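Local coordinates for gamma-hexachlorocyclohexane dehydrochlorinase (PDB 3A76), which catalyses two successive 1,2-anti dehydrochlorinations of the pollutant lindane (gamma-hexachlorocyclohexane), giving a tetrachlorocyclohexadiene, at residues L36-L41 with F133-Y137; A43-E49 with W85-C91; D59-E65 with S147-C152. All blocks are in the same frame, centred on the assembly; numbering follows the deposited sequence.

Interactions 1 and 2 share helix 22-45, and all three reach one mixed sheet within the SnoaL-like domain of this homotrimer. Interaction 1 lays residues 36-41 of the helix over strand 125-140; interaction 2 takes up the chain just beyond, where the helix ends and meets the junction of helix 72-87 with strand 88-102. Their centres lie about 16 Å apart, and interaction 2 is nested in the chain loop that interaction 1 closes. Interaction 3 pairs strand 60-64 with strand 143-158, about 9 Å from interaction 1 and 18 Å from interaction 2, centre to centre; its segments alternate with theirs along the chain. The Asp135-Arg149 salt bridge links neighbouring strands beneath the helix.

Interaction 1: residues L36-L41 with F133-Y137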
loop_
_atom_site.group_PDB
_atom_site.type_symbol
_atom_site.label_atom_id
_atom_site.label_comp_id
_atom_site.label_asym_id
_atom_site.label_seq_id
_atom_site.Cartn_x
_atom_site.Cartn_y
_atom_site.Cartn_z
ATOM N N LEU B 36 11.808 7.385 -3.532
ATOM C CA LEU B 36 11.652 7.754 -4.941
ATOM C C LEU B 36 10.291 7.316 -5.450
ATOM O O LEU B 36 9.557 8.098 -6.042
ATOM C CB LEU B 36 12.767 7.133 -5.808
ATOM C CG LEU B 36 14.191 7.703 -5.709
ATOM C CD1 LEU B 36 15.101 6.922 -6.658
ATOM C CD2 LEU B 36 14.213 9.209 -6.009
ATOM N N TYR B 37 9.966 6.052 -5.199
ATOM C CA TYR B 37 8.715 5.441 -5.631
ATOM C C TYR B 37 7.489 6.207 -5.074
ATOM O O TYR B 37 6.583 6.558 -5.824
ATOM C CB TYR B 37 8.738 3.972 -5.195
ATOM C CG TYR B 37 7.589 3.116 -5.653
ATOM C CD1 TYR B 37 6.476 2.913 -4.825
ATOM C CD2 TYR B 37 7.626 2.467 -6.899
ATOM C CE1 TYR B 37 5.432 2.109 -5.239
ATOM C CE2 TYR B 37 6.593 1.680 -7.322
ATOM C CZ TYR B 37 5.500 1.492 -6.490
ATOM O OH TYR B 37 4.455 0.706 -6.910
ATOM N N SER B 38 7.476 6.480 -3.779
ATOM C CA SER B 38 6.391 7.277 -3.181
ATOM C C SER B 38 6.337 8.719 -3.730
ATOM O O SER B 38 5.295 9.146 -4.235
ATOM C CB SER B 38 6.516 7.272 -1.660
ATOM O OG SER B 38 6.444 5.943 -1.196
ATOM N N ASP B 39 7.472 9.440 -3.676
ATOM C CA ASP B 39 7.578 10.825 -4.216
ATOM C C ASP B 39 6.944 11.011 -5.574
ATOM O O ASP B 39 6.301 12.025 -5.826
ATOM C CB ASP B 39 9.029 11.272 -4.334
ATOM C CG ASP B 39 9.650 11.605 -3.008
ATOM O OD1 ASP B 39 8.897 11.888 -2.060
ATOM O OD2 ASP B 39 10.896 11.583 -2.914
ATOM N N LYS B 40 7.132 10.046 -6.469
ATOM C CA LYS B 40 6.581 10.214 -7.794
ATOM C C LYS B 40 5.085 10.354 -7.680
ATOM O O LYS B 40 4.500 11.253 -8.268
ATOM C CB LYS B 40 6.924 9.054 -8.743
ATOM C CG LYS B 40 7.015 9.544 -10.186
ATOM C CD LYS B 40 6.445 8.612 -11.208
ATOM C CE LYS B 40 4.978 8.932 -11.465
ATOM N NZ LYS B 40 4.386 7.929 -12.385
ATOM N N LEU B 41 4.475 9.448 -6.917
ATOM C CA LEU B 41 3.028 9.411 -6.741
ATOM C C LEU B 41 2.503 10.675 -6.036
ATOM O O LEU B 41 1.565 11.314 -6.506
ATOM C CB LEU B 41 2.653 8.145 -5.972
ATOM C CG LEU B 41 2.393 6.833 -6.731
ATOM C CD1 LEU B 41 2.835 6.793 -8.221
ATOM C CD2 LEU B 41 2.904 5.652 -5.933
ATOM N N PHE B 133 4.202 -0.740 -12.610
ATOM C CA PHE B 133 5.424 0.014 -12.862
ATOM C C PHE B 133 6.613 -0.931 -13.081
ATOM O O PHE B 133 6.835 -1.850 -12.290
ATOM C CB PHE B 133 5.721 0.962 -11.692
ATOM C CG PHE B 133 4.652 2.006 -11.457
ATOM C CD1 PHE B 133 4.190 2.266 -10.172
ATOM C CD2 PHE B 133 4.117 2.732 -12.515
ATOM C CE1 PHE B 133 3.217 3.248 -9.948
ATOM C CE2 PHE B 133 3.128 3.709 -12.302
ATOM C CZ PHE B 133 2.683 3.966 -11.020
ATOM N N THR B 134 7.355 -0.711 -14.171
ATOM C CA THR B 134 8.611 -1.410 -14.422
ATOM C C THR B 134 9.646 -0.300 -14.410
ATOM O O THR B 134 9.612 0.609 -15.243
ATOM C CB THR B 134 8.615 -2.156 -15.780
ATOM O OG1 THR B 134 7.381 -2.869 -15.939
ATOM C CG2 THR B 134 9.791 -3.156 -15.879
ATOM N N ASP B 135 10.535 -0.355 -13.429
ATOM C CA ASP B 135 11.415 0.754 -13.142
ATOM C C ASP B 135 12.879 0.340 -13.153
ATOM O O ASP B 135 13.220 -0.827 -12.900
ATOM C CB ASP B 135 11.092 1.347 -11.756
ATOM C CG ASP B 135 9.697 1.948 -11.667
ATOM O OD1 ASP B 135 9.137 1.963 -10.546
ATOM O OD2 ASP B 135 9.170 2.421 -12.693
ATOM N N GLU B 136 13.729 1.324 -13.435
ATOM C CA GLU B 136 15.161 1.212 -13.237
ATOM C C GLU B 136 15.587 2.409 -12.438
ATOM O O GLU B 136 15.145 3.527 -12.717
ATOM C CB GLU B 136 15.896 1.228 -14.566
ATOM C CG GLU B 136 15.684 0.013 -15.452
ATOM C CD GLU B 136 16.403 0.179 -16.780
ATOM O OE1 GLU B 136 15.950 -0.402 -17.782
ATOM O OE2 GLU B 136 17.409 0.929 -16.822
ATOM N N TYR B 137 16.440 2.169 -11.450
ATOM C CA TYR B 137 17.008 3.227 -10.614
ATOM C C TYR B 137 18.533 3.257 -10.744
ATOM O O TYR B 137 19.181 2.221 -10.901
ATOM C CB TYR B 137 16.619 3.042 -9.136
ATOM C CG TYR B 137 15.133 2.920 -8.905
ATOM C CD1 TYR B 137 14.504 1.670 -8.901
ATOM C CD2 TYR B 137 14.352 4.053 -8.702
ATOM C CE1 TYR B 137 13.123 1.549 -8.689
ATOM C CE2 TYR B 137 12.978 3.949 -8.496
ATOM C CZ TYR B 137 12.365 2.700 -8.490
ATOM O OH TYR B 137 11.000 2.620 -8.285
#
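Leu36 brings its CD1 methyl obliquely to the Tyr137 ring, 3.6 Å from CD2, and the two side chains pass one another head to tail. One residue on, Tyr37 is the centre of the contact. Its CG stands anti to the backbone N (chi1 -175°), which carries the ring off the helix and lets its far end reach the strand even though the CB itself does not aim there. Two oxygens meet this ring at its edge: Tyr137 OH lies 3.7 Å from CD2, and Asp135 OD1 lies near the ring plane, with the carboxylate turned 63° from the ring. Further out, Tyr37 OH comes to the edge of the Phe133 ring, 3.6 Å from CD1, and makes a weak hydrogen bond with Asp113 O. The two rings stand steeply to one another, planes at 79° and centroids 6.0 Å apart.

This is the helix-on-sheet packing of the SnoaL-like fold, in which helix 22-45 lies against the concave side of a strongly curved sheet; here its short segment runs 11.9 Å from that of strand 125-140, axis to axis. Alternate residues Phe133, Asp135 and Tyr137 send their side chains to the helix. The one carboxylate in this buried row is held by a salt bridge to Arg149 on the adjacent strand, and the same arginine makes a cation-pi contact with Phe133.

Lys40, a turn beyond Leu36, brings NZ to 4.4 Å from Phe133 CE2, close to the like charge of Arg149. Leu41 then sets its CD1 4.0 Å from both CE1 and CZ of Phe133. The leucine side chain also touches that of His93, the inferred proton acceptor, while Phe133 lies close to a bound spermidine, so this end borders the active-site pocket.

Interaction 2: residues A43-E49 with W85-C91; sequences AVDKRQE and WPMFHEC
Arg47 and Trp85 both have CG anti to their carbonyl carbons (chi1 -56° and -60°), and the arginine then runs extended from CG to NE; this shape lays CG and CD over one face of the indole. Its CG sits 3.6 Å from the centroid of the five-membered ring, a CH-pi contact, and the guanidinium continues nearly parallel to the ring plane, with Trp85 CB beneath one of its faces. At the end of the chain NH1 donates to Phe88 O over 2.7 Å; the oxygen lies in the guanidinium plane, although the donor stands well above the plane of the carbonyl.

Trp85 NE1 donates to Val44 O at 2.7 Å, in the carbonyl plane and on a lone pair, though the bond is bent, 145° at the hydrogen, and the oxygen sits somewhat out of the indole plane. Glu49 CG meets the far edge 3.7 Å from CZ3. With an alanine at Trp85, Val44 O would probably lose its donor and Arg47 the surface it lies on, leaving Phe88 O to hold its tip.

Asp45, an inferred active-site residue, sends OD1 to within 3.6 Å of Cys91 SG, and the same oxygen is hydrogen-bonded to His93 ND1. A water donates to Asp45 O at 2.6 Å and accepts from Cys91 N, bridging the two backbones.

The end of helix 22-45 and the turn after it are thus fastened where helix 72-87 passes into strand 88-102; helix 49-53 packs on Ala43 and Val44, and Phe88 packs on strand 107-120.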
loop_
_atom_site.group_PDB
_atom_site.type_symbol
_atom_site.label_atom_id
_atom_site.label_comp_id
_atom_site.label_asym_id
_atom_site.label_seq_id
_atom_site.Cartn_x
_atom_site.Cartn_y
_atom_site.Cartn_z
ATOM N N ALA B 43 3.910 13.600 -5.817
ATOM C CA ALA B 43 4.143 14.796 -6.614
ATOM C C ALA B 43 3.081 14.934 -7.683
ATOM O O ALA B 43 2.649 16.043 -7.995
ATOM C CB ALA B 43 5.536 14.779 -7.229
ATOM N N VAL B 44 2.649 13.809 -8.229
ATOM C CA VAL B 44 1.593 13.820 -9.230
ATOM C C VAL B 44 0.237 14.179 -8.592
ATOM O O VAL B 44 -0.531 14.972 -9.140
ATOM C CB VAL B 44 1.496 12.461 -9.965
ATOM C CG1 VAL B 44 0.156 12.336 -10.673
ATOM C CG2 VAL B 44 2.657 12.282 -10.948
ATOM N N ASP B 45 -0.036 13.578 -7.435
ATOM C CA ASP B 45 -1.339 13.651 -6.781
ATOM C C ASP B 45 -1.502 14.988 -6.075
ATOM O O ASP B 45 -2.581 15.571 -6.103
ATOM C CB ASP B 45 -1.482 12.538 -5.741
ATOM C CG ASP B 45 -1.476 11.142 -6.349
ATOM O OD1 ASP B 45 -1.846 10.989 -7.529
ATOM O OD2 ASP B 45 -1.123 10.197 -5.618
ATOM N N LYS B 46 -0.439 15.430 -5.407
ATOM C CA LYS B 46 -0.434 16.702 -4.690
ATOM C C LYS B 46 0.009 17.884 -5.570
ATOM O O LYS B 46 -0.005 19.020 -5.120
ATOM C CB LYS B 46 0.422 16.607 -3.418
ATOM C CG LYS B 46 -0.276 15.955 -2.214
ATOM C CD LYS B 46 -0.799 14.550 -2.529
ATOM C CE LYS B 46 -1.055 13.789 -1.249
ATOM N NZ LYS B 46 -1.752 12.534 -1.546
ATOM N N ARG B 47 0.348 17.602 -6.829
ATOM C CA ARG B 47 0.702 18.610 -7.856
ATOM C C ARG B 47 1.875 19.453 -7.442
ATOM O O ARG B 47 1.817 20.680 -7.440
ATOM C CB ARG B 47 -0.518 19.425 -8.309
ATOM C CG ARG B 47 -1.600 18.503 -8.811
ATOM C CD ARG B 47 -2.700 19.188 -9.574
ATOM N NE ARG B 47 -3.690 18.194 -9.980
ATOM C CZ ARG B 47 -4.602 18.392 -10.925
ATOM N NH1 ARG B 47 -5.460 17.431 -11.242
ATOM N NH2 ARG B 47 -4.646 19.555 -11.560
ATOM N N GLN B 48 2.950 18.750 -7.091
ATOM C CA GLN B 48 4.152 19.339 -6.548
ATOM C C GLN B 48 5.261 19.231 -7.581
ATOM O O GLN B 48 5.863 18.167 -7.771
ATOM C CB GLN B 48 4.521 18.675 -5.215
ATOM C CG GLN B 48 3.471 18.940 -4.149
ATOM C CD GLN B 48 3.697 18.232 -2.826
ATOM O OE1 GLN B 48 2.993 18.509 -1.860
ATOM N NE2 GLN B 48 4.665 17.325 -2.768
ATOM N N GLU B 49 5.506 20.356 -8.248
ATOM C CA GLU B 49 6.412 20.434 -9.382
ATOM C C GLU B 49 7.839 20.185 -8.988
ATOM O O GLU B 49 8.562 19.490 -9.699
ATOM C CB GLU B 49 6.294 21.790 -10.069
ATOM C CG GLU B 49 5.078 21.930 -10.944
ATOM C CD GLU B 49 5.252 23.027 -11.982
ATOM O OE1 GLU B 49 5.958 24.026 -11.684
ATOM O OE2 GLU B 49 4.683 22.884 -13.095
ATOM N N TRP B 85 -2.164 16.632 -15.073
ATOM C CA TRP B 85 -2.951 17.575 -14.300
ATOM C C TRP B 85 -4.200 18.053 -15.030
ATOM O O TRP B 85 -5.282 17.973 -14.468
ATOM C CB TRP B 85 -2.075 18.661 -13.652
ATOM C CG TRP B 85 -1.047 18.041 -12.720
ATOM C CD1 TRP B 85 -1.194 16.885 -12.008
ATOM C CD2 TRP B 85 0.270 18.526 -12.415
ATOM N NE1 TRP B 85 -0.061 16.624 -11.274
ATOM C CE2 TRP B 85 0.854 17.612 -11.505
ATOM C CE3 TRP B 85 1.014 19.644 -12.816
ATOM C CZ2 TRP B 85 2.147 17.779 -10.993
ATOM C CZ3 TRP B 85 2.308 19.814 -12.292
ATOM C CH2 TRP B 85 2.852 18.883 -11.396
ATOM N N PRO B 86 -4.090 18.486 -16.303
ATOM C CA PRO B 86 -5.331 18.828 -17.025
ATOM C C PRO B 86 -6.337 17.689 -17.203
ATOM O O PRO B 86 -7.518 17.957 -17.353
ATOM C CB PRO B 86 -4.835 19.303 -18.401
ATOM C CG PRO B 86 -3.401 19.650 -18.200
ATOM C CD PRO B 86 -2.892 18.732 -17.125
ATOM N N MET B 87 -5.878 16.440 -17.182
ATOM C CA MET B 87 -6.743 15.258 -17.383
ATOM C C MET B 87 -7.740 15.003 -16.237
ATOM O O MET B 87 -8.857 14.525 -16.463
ATOM C CB MET B 87 -5.863 14.015 -17.596
ATOM C CG MET B 87 -6.609 12.758 -18.013
ATOM S SD MET B 87 -5.507 11.357 -18.354
ATOM C CE MET B 87 -5.053 11.707 -20.058
ATOM N N PHE B 88 -7.321 15.319 -15.014
ATOM C CA PHE B 88 -8.072 15.000 -13.797
ATOM C C PHE B 88 -8.398 16.256 -12.996
ATOM O O PHE B 88 -7.580 17.181 -12.931
ATOM C CB PHE B 88 -7.212 14.143 -12.871
ATOM C CG PHE B 88 -6.988 12.732 -13.340
ATOM C CD1 PHE B 88 -7.880 11.724 -12.987
ATOM C CD2 PHE B 88 -5.836 12.399 -14.056
ATOM C CE1 PHE B 88 -7.660 10.422 -13.376
ATOM C CE2 PHE B 88 -5.611 11.085 -14.466
ATOM C CZ PHE B 88 -6.522 10.091 -14.121
ATOM N N HIS B 89 -9.554 16.282 -12.342
ATOM C CA HIS B 89 -9.791 17.323 -11.332
ATOM C C HIS B 89 -8.878 17.070 -10.137
ATOM O O HIS B 89 -8.164 17.964 -9.673
ATOM C CB HIS B 89 -11.263 17.393 -10.933
ATOM C CG HIS B 89 -12.118 18.008 -11.990
ATOM N ND1 HIS B 89 -11.944 19.312 -12.415
ATOM C CD2 HIS B 89 -13.127 17.497 -12.731
ATOM C CE1 HIS B 89 -12.817 19.575 -13.368
ATOM N NE2 HIS B 89 -13.544 18.493 -13.579
ATOM N N GLU B 90 -8.908 15.832 -9.668
ATOM C CA GLU B 90 -7.884 15.293 -8.796
ATOM C C GLU B 90 -7.771 13.793 -9.001
ATOM O O GLU B 90 -8.623 13.158 -9.631
ATOM C CB GLU B 90 -8.105 15.608 -7.291
ATOM C CG GLU B 90 -9.510 15.975 -6.742
ATOM C CD GLU B 90 -10.694 15.317 -7.421
ATOM O OE1 GLU B 90 -10.692 14.103 -7.649
ATOM O OE2 GLU B 90 -11.667 16.030 -7.708
ATOM N N CYS B 91 -6.711 13.226 -8.455
ATOM C CA CYS B 91 -6.543 11.790 -8.470
ATOM C C CYS B 91 -5.716 11.411 -7.264
ATOM O O CYS B 91 -5.073 12.266 -6.650
ATOM C CB CYS B 91 -5.847 11.335 -9.761
ATOM S SG CYS B 91 -4.250 12.057 -9.947
HETATM O O HOH W 1 -4.777 15.405 -7.399
#

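Interaction 3: residues D59-E65 with S147-C152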
loop_
_atom_site.group_PDB
_atom_site.type_symbol
_atom_site.label_atom_id
_atom_site.label_comp_id
_atom_site.label_asym_id
_atom_site.label_seq_id
_atom_site.Cartn_x
_atom_site.Cartn_y
_atom_site.Cartn_z
ATOM N N ASP B 59 18.845 12.130 -18.274
ATOM C CA ASP B 59 18.660 11.090 -19.284
ATOM C C ASP B 59 17.580 10.064 -18.913
ATOM O O ASP B 59 17.310 9.155 -19.698
ATOM C CB ASP B 59 19.995 10.375 -19.549
ATOM C CG ASP B 59 20.692 9.945 -18.265
ATOM O OD1 ASP B 59 20.183 9.027 -17.577
ATOM O OD2 ASP B 59 21.753 10.528 -17.938
ATOM N N ALA B 60 16.975 10.200 -17.728
ATOM C CA ALA B 60 15.902 9.288 -17.288
ATOM C C ALA B 60 14.714 9.377 -18.224
ATOM O O ALA B 60 14.454 10.439 -18.787
ATOM C CB ALA B 60 15.474 9.593 -15.870
ATOM N N GLU B 61 14.007 8.261 -18.399
ATOM C CA GLU B 61 12.916 8.168 -19.381
ATOM C C GLU B 61 11.610 7.609 -18.804
ATOM O O GLU B 61 11.534 6.439 -18.393
ATOM C CB GLU B 61 13.351 7.358 -20.611
ATOM C CG GLU B 61 14.681 7.805 -21.207
ATOM C CD GLU B 61 14.677 7.831 -22.724
ATOM O OE1 GLU B 61 13.843 7.126 -23.340
ATOM O OE2 GLU B 61 15.521 8.563 -23.302
ATOM N N TRP B 62 10.586 8.462 -18.794
ATOM C CA TRP B 62 9.284 8.139 -18.220
ATOM C C TRP B 62 8.274 7.864 -19.322
ATOM O O TRP B 62 7.898 8.750 -20.075
ATOM C CB TRP B 62 8.824 9.260 -17.262
ATOM C CG TRP B 62 7.489 9.051 -16.545
ATOM C CD1 TRP B 62 6.821 7.871 -16.353
ATOM C CD2 TRP B 62 6.691 10.065 -15.902
ATOM N NE1 TRP B 62 5.663 8.090 -15.657
ATOM C CE2 TRP B 62 5.556 9.426 -15.366
ATOM C CE3 TRP B 62 6.834 11.451 -15.728
ATOM C CZ2 TRP B 62 4.554 10.127 -14.676
ATOM C CZ3 TRP B 62 5.842 12.148 -15.040
ATOM C CH2 TRP B 62 4.715 11.482 -14.526
ATOM N N THR B 63 7.844 6.611 -19.405
ATOM C CA THR B 63 6.866 6.206 -20.392
ATOM C C THR B 63 5.570 5.798 -19.698
ATOM O O THR B 63 5.582 5.128 -18.662
ATOM C CB THR B 63 7.385 5.025 -21.246
ATOM O OG1 THR B 63 8.607 5.398 -21.905
ATOM C CG2 THR B 63 6.361 4.613 -22.277
ATOM N N ILE B 64 4.458 6.233 -20.278
ATOM C CA ILE B 64 3.155 5.725 -19.923
ATOM C C ILE B 64 2.541 5.215 -21.221
ATOM O O ILE B 64 2.307 5.988 -22.166
ATOM C CB ILE B 64 2.275 6.807 -19.234
ATOM C CG1 ILE B 64 2.880 7.224 -17.876
ATOM C CG2 ILE B 64 0.844 6.299 -19.067
ATOM C CD1 ILE B 64 2.228 8.481 -17.209
ATOM N N GLU B 65 2.310 3.906 -21.283
ATOM C CA GLU B 65 1.700 3.306 -22.459
ATOM C C GLU B 65 0.374 3.982 -22.779
ATOM O O GLU B 65 -0.454 4.175 -21.893
ATOM C CB GLU B 65 1.506 1.806 -22.267
ATOM C CG GLU B 65 2.750 0.993 -22.502
ATOM C CD GLU B 65 2.615 -0.447 -22.024
ATOM O OE1 GLU B 65 3.423 -0.841 -21.161
ATOM O OE2 GLU B 65 1.707 -1.176 -22.492
ATOM N N SER B 147 16.063 6.025 -13.401
ATOM C CA SER B 147 16.689 5.981 -14.712
ATOM C C SER B 147 15.614 5.709 -15.753
ATOM O O SER B 147 15.703 6.160 -16.899
ATOM C CB SER B 147 17.739 4.883 -14.769
ATOM O OG SER B 147 17.835 4.398 -16.103
ATOM N N LYS B 148 14.597 4.953 -15.354
ATOM C CA LYS B 148 13.502 4.634 -16.254
ATOM C C LYS B 148 12.262 4.320 -15.431
ATOM O O LYS B 148 12.363 3.928 -14.260
ATOM C CB LYS B 148 13.869 3.440 -17.150
ATOM C CG LYS B 148 13.278 3.483 -18.553
ATOM C CD LYS B 148 13.961 2.482 -19.508
ATOM C CE LYS B 148 15.352 2.950 -19.994
ATOM N NZ LYS B 148 15.317 4.056 -20.999
ATOM N N ARG B 149 11.102 4.519 -16.055
ATOM C CA ARG B 149 9.835 4.029 -15.550
ATOM C C ARG B 149 8.973 3.698 -16.736
ATOM O O ARG B 149 8.776 4.544 -17.604
ATOM C CB ARG B 149 9.108 5.068 -14.657
ATOM C CG ARG B 149 7.589 4.785 -14.489
ATOM C CD ARG B 149 6.988 5.310 -13.183
ATOM N NE ARG B 149 7.375 4.490 -12.038
ATOM C CZ ARG B 149 6.944 4.649 -10.783
ATOM N NH1 ARG B 149 7.389 3.825 -9.842
ATOM N NH2 ARG B 149 6.081 5.616 -10.453
ATOM N N ASN B 150 8.466 2.468 -16.775
ATOM C CA ASN B 150 7.336 2.157 -17.647
ATOM C C ASN B 150 6.076 1.918 -16.802
ATOM O O ASN B 150 6.100 1.191 -15.803
ATOM C CB ASN B 150 7.644 0.968 -18.580
ATOM C CG ASN B 150 6.505 0.654 -19.535
ATOM O OD1 ASN B 150 5.596 -0.114 -19.206
ATOM N ND2 ASN B 150 6.556 1.234 -20.738
ATOM N N ALA B 151 4.990 2.558 -17.206
ATOM C CA ALA B 151 3.717 2.408 -16.552
ATOM C C ALA B 151 2.803 1.750 -17.550
ATOM O O ALA B 151 2.580 2.265 -18.636
ATOM C CB ALA B 151 3.172 3.754 -16.139
ATOM N N CYS B 152 2.272 0.600 -17.157
ATOM C CA CYS B 152 1.412 -0.185 -18.010
ATOM C C CYS B 152 0.095 -0.352 -17.273
ATOM O O CYS B 152 0.080 -0.856 -16.149
ATOM C CB CYS B 152 2.065 -1.552 -18.263
ATOM S SG CYS B 152 1.023 -2.736 -19.135
#
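Glu61 and Ser147 start a ladder of backbone hydrogen bonds between two parallel strands whose axes, over these short segments, approach to 4.8 Å. Glu61 N donates to Ser147 O, and Arg149 N to Glu61 O; next, Thr63 N reaches Arg149 O at 2.9 Å almost along the C=O axis. Ala151 N to Thr63 O and Glu65 N to Ala151 O complete the pairing.

On the face bearing Trp62, the indole and the Arg149 chain run alongside each other: CD1 meets Arg149 CG at 3.7 Å, and further on Ile64 CG1 sits 3.9 Å from Ala151 CB. Arg149 leaves the backbone with CG opposite N (chi1 161°) and bends at chi3, which carries its guanidinium to Asp135. Glu61 and Lys148 run together on the other face, with OE1 4.1 Å from NZ, too far for a salt bridge.

Outside this shell, Trp56 stacks on Trp62, helix 72-87 covers Trp62 and Ile64, and a classic beta bulge places Ser147 and Lys148 opposite Glu136.

Ile64 and Glu65 touch spermidine at the pocket. On the Trp62 face Asp135 probably offsets the charge of Arg149, which has Lys40 close by, while Glu61 and Lys148 are likely to attract weakly.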